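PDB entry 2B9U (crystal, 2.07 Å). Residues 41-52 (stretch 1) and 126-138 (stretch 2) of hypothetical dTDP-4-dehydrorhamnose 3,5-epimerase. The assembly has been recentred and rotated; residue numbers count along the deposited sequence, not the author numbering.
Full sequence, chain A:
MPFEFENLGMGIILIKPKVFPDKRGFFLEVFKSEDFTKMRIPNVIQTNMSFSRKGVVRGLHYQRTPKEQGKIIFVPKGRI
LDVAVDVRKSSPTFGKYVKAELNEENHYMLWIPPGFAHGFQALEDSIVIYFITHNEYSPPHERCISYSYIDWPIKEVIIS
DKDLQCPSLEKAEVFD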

# COMPACT_ATOMS: atom_id res chain seq x y z
N ILE A 41 1.75 16.18 5.54
CA ILE A 41 1.29 14.82 5.83
C ILE A 41 2.41 14.06 6.55
O ILE A 41 3.53 13.98 6.04
N PRO A 42 2.13 13.52 7.76
CA PRO A 42 3.17 12.87 8.56
C PRO A 42 3.45 11.41 8.17
O PRO A 42 2.93 10.92 7.16
N ASN A 43 4.28 10.73 8.97
CA ASN A 43 4.69 9.35 8.66
C ASN A 43 3.52 8.37 8.73
O ASN A 43 2.65 8.48 9.60
N VAL A 44 3.51 7.44 7.80
CA VAL A 44 2.57 6.32 7.83
C VAL A 44 2.99 5.35 8.93
O VAL A 44 4.17 5.00 9.04
N ILE A 45 2.03 4.92 9.74
CA ILE A 45 2.32 4.03 10.86
C ILE A 45 1.65 2.66 10.75
O ILE A 45 2.05 1.70 11.41
N GLN A 46 0.64 2.57 9.88
CA GLN A 46 -0.16 1.36 9.69
C GLN A 46 -0.70 1.40 8.27
O GLN A 46 -0.99 2.47 7.76
N THR A 47 -0.78 0.24 7.62
CA THR A 47 -1.45 0.14 6.32
C THR A 47 -2.50 -0.97 6.37
O THR A 47 -2.21 -2.10 6.80
N ASN A 48 -3.72 -0.64 6.00
CA ASN A 48 -4.80 -1.63 5.91
C ASN A 48 -5.23 -1.85 4.45
O ASN A 48 -4.91 -1.03 3.59
N MET A 49 -5.96 -2.94 4.22
CA MET A 49 -6.55 -3.23 2.92
C MET A 49 -7.92 -3.87 3.07
O MET A 49 -8.13 -4.72 3.93
N SER A 50 -8.85 -3.43 2.23
CA SER A 50 -10.16 -4.07 2.15
C SER A 50 -10.49 -4.40 0.72
O SER A 50 -10.06 -3.69 -0.21
N PHE A 51 -11.25 -5.48 0.54
CA PHE A 51 -11.89 -5.76 -0.72
C PHE A 51 -13.40 -5.63 -0.51
O PHE A 51 -13.95 -6.20 0.42
N SER A 52 -14.05 -4.85 -1.36
CA SER A 52 -15.46 -4.56 -1.19
C SER A 52 -16.18 -4.88 -2.49
O SER A 52 -15.80 -4.39 -3.55
N SER A 126 -14.01 -3.48 -5.51
CA SER A 126 -12.87 -2.59 -5.29
C SER A 126 -11.90 -3.02 -4.19
O SER A 126 -12.32 -3.50 -3.12
N ILE A 127 -10.62 -2.81 -4.46
CA ILE A 127 -9.56 -2.90 -3.46
C ILE A 127 -9.17 -1.50 -3.03
O ILE A 127 -8.72 -0.67 -3.85
N VAL A 128 -9.33 -1.27 -1.74
CA VAL A 128 -8.95 -0.02 -1.13
C VAL A 128 -7.77 -0.29 -0.20
O VAL A 128 -7.77 -1.27 0.56
N ILE A 129 -6.76 0.58 -0.30
CA ILE A 129 -5.62 0.62 0.60
C ILE A 129 -5.75 1.86 1.47
O ILE A 129 -6.04 2.96 0.98
N TYR A 130 -5.55 1.68 2.77
CA TYR A 130 -5.58 2.81 3.70
C TYR A 130 -4.18 3.02 4.28
O TYR A 130 -3.68 2.14 5.00
N PHE A 131 -3.53 4.14 3.98
CA PHE A 131 -2.28 4.46 4.64
C PHE A 131 -2.63 5.30 5.86
O PHE A 131 -3.21 6.38 5.72
N ILE A 132 -2.31 4.77 7.04
CA ILE A 132 -2.80 5.36 8.30
C ILE A 132 -1.67 6.07 9.03
O ILE A 132 -0.56 5.52 9.20
N THR A 133 -1.93 7.32 9.42
CA THR A 133 -0.95 8.15 10.11
C THR A 133 -1.44 8.42 11.53
O THR A 133 -2.59 8.12 11.86
N HIS A 134 -0.55 8.96 12.36
CA HIS A 134 -0.83 9.43 13.73
C HIS A 134 -0.87 8.34 14.79
O HIS A 134 -0.04 8.32 15.71
N ASN A 135 -1.83 7.43 14.67
CA ASN A 135 -2.06 6.39 15.67
C ASN A 135 -2.60 5.12 15.07
O ASN A 135 -3.40 5.16 14.14
N GLU A 136 -2.17 3.99 15.62
CA GLU A 136 -2.63 2.69 15.17
C GLU A 136 -4.10 2.44 15.52
O GLU A 136 -4.74 3.23 16.21
N TYR A 137 -4.62 1.34 14.98
CA TYR A 137 -5.85 0.71 15.41
C TYR A 137 -5.94 0.71 16.93
O TYR A 137 -5.03 0.24 17.63
N SER A 138 -7.04 1.26 17.43
CA SER A 138 -7.30 1.32 18.87
C SER A 138 -8.81 1.27 19.10
O SER A 138 -9.48 2.31 19.09

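The two strands run antiparallel, and because paired residues send their side chains to the same face of the sheet, Phe51, Met49 and Thr47 lie with Ile127, Ile129 and Phe131 on one face, while Ser52, Ser50, Asn48 and Gln46 lie with Ser126, Val128, Tyr130 and Ile132 on the other. At the start of stretch 2, Ser126 (m) joins Ser52 chiefly through the backbone. A water beside this pair donates to Ser126 O (3.0 Å) and also hydrogen-bonds Ser50 OG (2.7 Å) and Ser52 OG (2.5 Å), tying the two serine hydroxyls to the neighbouring strand.

Ile127 (m, t) supports two side chains of stretch 1: its CG2 lies 3.7 Å from Met49 SD, and its CG1 lies 4.2 Å from Phe51 CD1. Val128 (t) is a more modest neighbour, its CB 3.8 Å from Ser50 OG. On the face shared with Met49 and Phe51, Ile129 has chi1 m but chi2 near -92°, between wells, and its end comes nearer to stretch 1; CD1 sits 3.9 Å from Met49 SD and CG2 3.7 Å from Thr47 CG2. The extended Met49 (t, t) thus brings its sulfur against both isoleucines.

Tyr130 (m) lays its ring along stretch 1, with Asn48 O, Met49 N and Ser50 OG at the ring edge. Its CD1 packs 3.7 Å from Asn48 CB, and its OH shares a 2.8 Å hydrogen bond with OG of Ser50 (p), in which either hydroxyl could be the donor. Phe131 (m) packs CB 3.9 Å from Val44 CG2 and CD1 3.6 Å from Thr47 OG1, a buried hydroxyl that finds no polar partner in the model.

Ile132 (m, t) fills space among polar neighbours: CD1 approaches Asn48 ND2 at 3.3 Å and CB lies 4.0 Å from Gln46 CB, while CG2 meets Ile45 CD1 at 3.9 Å. Beyond it, Thr133 (p) places CB 3.5 Å from Asn43 O, and its OG1 hydrogen-bonds His134 ND1 (2.7 Å). The CB of His134 points away, yet its ring comes back to stretch 1, with CE1 3.4 Å from Pro42 CG; a second water bridges the backbones here, accepting from His134 N (2.8 Å) and donating to Asn43 O (2.6 Å).

Ile45 (p, p) reaches the following loop, its CD1 3.8 Å from Glu136 CG. Gln46 (t, t) extends alongside: OE1 accepts from Tyr137 N (3.0 Å), while NE2 donates to Asn48 OD1 (3.0 Å), so both ends of the amide are engaged. The Tyr137 ring leads away, and Ser138 is out of reach.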

# COMPACT_ATOMS: atom_id res chain seq x y z
CB ILE A 41 0.82 14.08 4.53
CG1 ILE A 41 -0.25 14.92 3.79
CG2 ILE A 41 0.34 12.64 4.84
CD1 ILE A 41 -0.61 14.42 2.39
CB PRO A 42 2.60 12.94 9.97
CG PRO A 42 1.14 12.76 9.76
CD PRO A 42 0.83 13.51 8.47
CB ASN A 43 5.85 8.88 9.56
CG ASN A 43 7.16 9.64 9.31
OD1 ASN A 43 8.07 9.61 10.14
ND2 ASN A 43 7.26 10.31 8.19
CB VAL A 44 2.49 5.62 6.44
CG1 VAL A 44 1.60 4.37 6.50
CG2 VAL A 44 1.94 6.60 5.36
CB ILE A 45 2.00 4.71 12.23
CG1 ILE A 45 0.58 5.28 12.29
CG2 ILE A 45 2.97 5.89 12.46
CD1 ILE A 45 -0.54 4.29 12.51
CB GLN A 46 -1.33 1.34 10.68
CG GLN A 46 -2.27 0.19 10.50
CD GLN A 46 -3.11 -0.09 11.71
OE1 GLN A 46 -2.79 0.33 12.82
NE2 GLN A 46 -4.19 -0.85 11.52
CB THR A 47 -0.42 -0.02 5.17
OG1 THR A 47 0.40 1.15 5.14
CG2 THR A 47 -1.08 -0.17 3.79
CB ASN A 48 -6.02 -1.17 6.72
CG ASN A 48 -5.77 -1.19 8.23
OD1 ASN A 48 -4.84 -1.82 8.72
ND2 ASN A 48 -6.64 -0.52 8.98
CB MET A 49 -5.64 -4.14 2.08
CG MET A 49 -6.16 -4.39 0.65
SD MET A 49 -5.04 -5.34 -0.40
CE MET A 49 -5.92 -6.89 -0.52
CB SER A 50 -11.26 -3.20 2.76
OG SER A 50 -11.46 -2.00 2.03
CB PHE A 51 -11.53 -7.15 -1.23
CG PHE A 51 -12.42 -7.62 -2.34
CD1 PHE A 51 -12.36 -7.01 -3.61
CD2 PHE A 51 -13.34 -8.65 -2.14
CE1 PHE A 51 -13.19 -7.43 -4.65
CE2 PHE A 51 -14.17 -9.07 -3.17
CZ PHE A 51 -14.09 -8.46 -4.43
CB SER A 52 -15.66 -3.09 -0.80
OG SER A 52 -14.86 -2.77 0.35
CB SER A 126 -13.34 -1.18 -4.92
OG SER A 126 -14.10 -0.61 -5.96
CB ILE A 127 -8.32 -3.65 -3.99
CG1 ILE A 127 -8.68 -5.09 -4.35
CG2 ILE A 127 -7.19 -3.63 -2.95
CD1 ILE A 127 -7.73 -5.71 -5.35
CB VAL A 128 -10.17 0.61 -0.38
CG1 VAL A 128 -9.81 1.88 0.36
CG2 VAL A 128 -11.28 0.88 -1.37
CB ILE A 129 -4.27 0.69 -0.17
CG1 ILE A 129 -4.20 -0.41 -1.23
CG2 ILE A 129 -3.06 0.67 0.80
CD1 ILE A 129 -3.57 -1.70 -0.82
CB TYR A 130 -6.55 2.53 4.86
CG TYR A 130 -7.90 1.88 4.54
CD1 TYR A 130 -7.99 0.57 4.07
CD2 TYR A 130 -9.09 2.57 4.79
CE1 TYR A 130 -9.23 -0.03 3.82
CE2 TYR A 130 -10.34 1.98 4.55
CZ TYR A 130 -10.40 0.68 4.06
OH TYR A 130 -11.63 0.10 3.83
CB PHE A 131 -1.31 5.20 3.73
CG PHE A 131 -1.02 4.48 2.45
CD1 PHE A 131 -0.13 3.41 2.42
CD2 PHE A 131 -1.62 4.89 1.26
CE1 PHE A 131 0.14 2.74 1.21
CE2 PHE A 131 -1.37 4.23 0.06
CZ PHE A 131 -0.48 3.16 0.04
CB ILE A 132 -3.53 4.29 9.19
CG1 ILE A 132 -4.82 3.84 8.52
CG2 ILE A 132 -3.88 4.81 10.62
CD1 ILE A 132 -5.26 2.46 8.91
CB THR A 133 -0.68 9.49 9.37
OG1 THR A 133 -1.81 10.37 9.54
CG2 THR A 133 -0.41 9.28 7.86
CB HIS A 134 -2.11 10.29 13.80
CG HIS A 134 -1.96 11.64 13.19
ND1 HIS A 134 -1.86 11.83 11.83
CD2 HIS A 134 -1.91 12.88 13.74
CE1 HIS A 134 -1.76 13.12 11.57
NE2 HIS A 134 -1.78 13.78 12.71
CB ASN A 135 -3.03 6.87 16.73
CG ASN A 135 -2.40 7.88 17.66
OD1 ASN A 135 -1.43 7.57 18.35
ND2 ASN A 135 -2.92 9.09 17.64
CB GLU A 136 -1.75 1.59 15.75
CG GLU A 136 -0.32 1.65 15.25
CD GLU A 136 0.54 0.52 15.78
OE1 GLU A 136 -0.00 -0.48 16.34
OE2 GLU A 136 1.78 0.64 15.65
CB TYR A 137 -5.83 -0.73 14.91
CG TYR A 137 -6.99 -1.61 15.31
CD1 TYR A 137 -8.31 -1.21 15.13
CD2 TYR A 137 -6.75 -2.89 15.81
CE1 TYR A 137 -9.37 -2.06 15.47
CE2 TYR A 137 -7.80 -3.74 16.14
CZ TYR A 137 -9.10 -3.32 15.97
OH TYR A 137 -10.13 -4.16 16.32
CB SER A 138 -6.70 2.59 19.49
OG SER A 138 -6.91 2.65 20.89
O HOH W 1 2.07 9.78 11.74
O HOH W 2 -12.59 -2.14 -0.42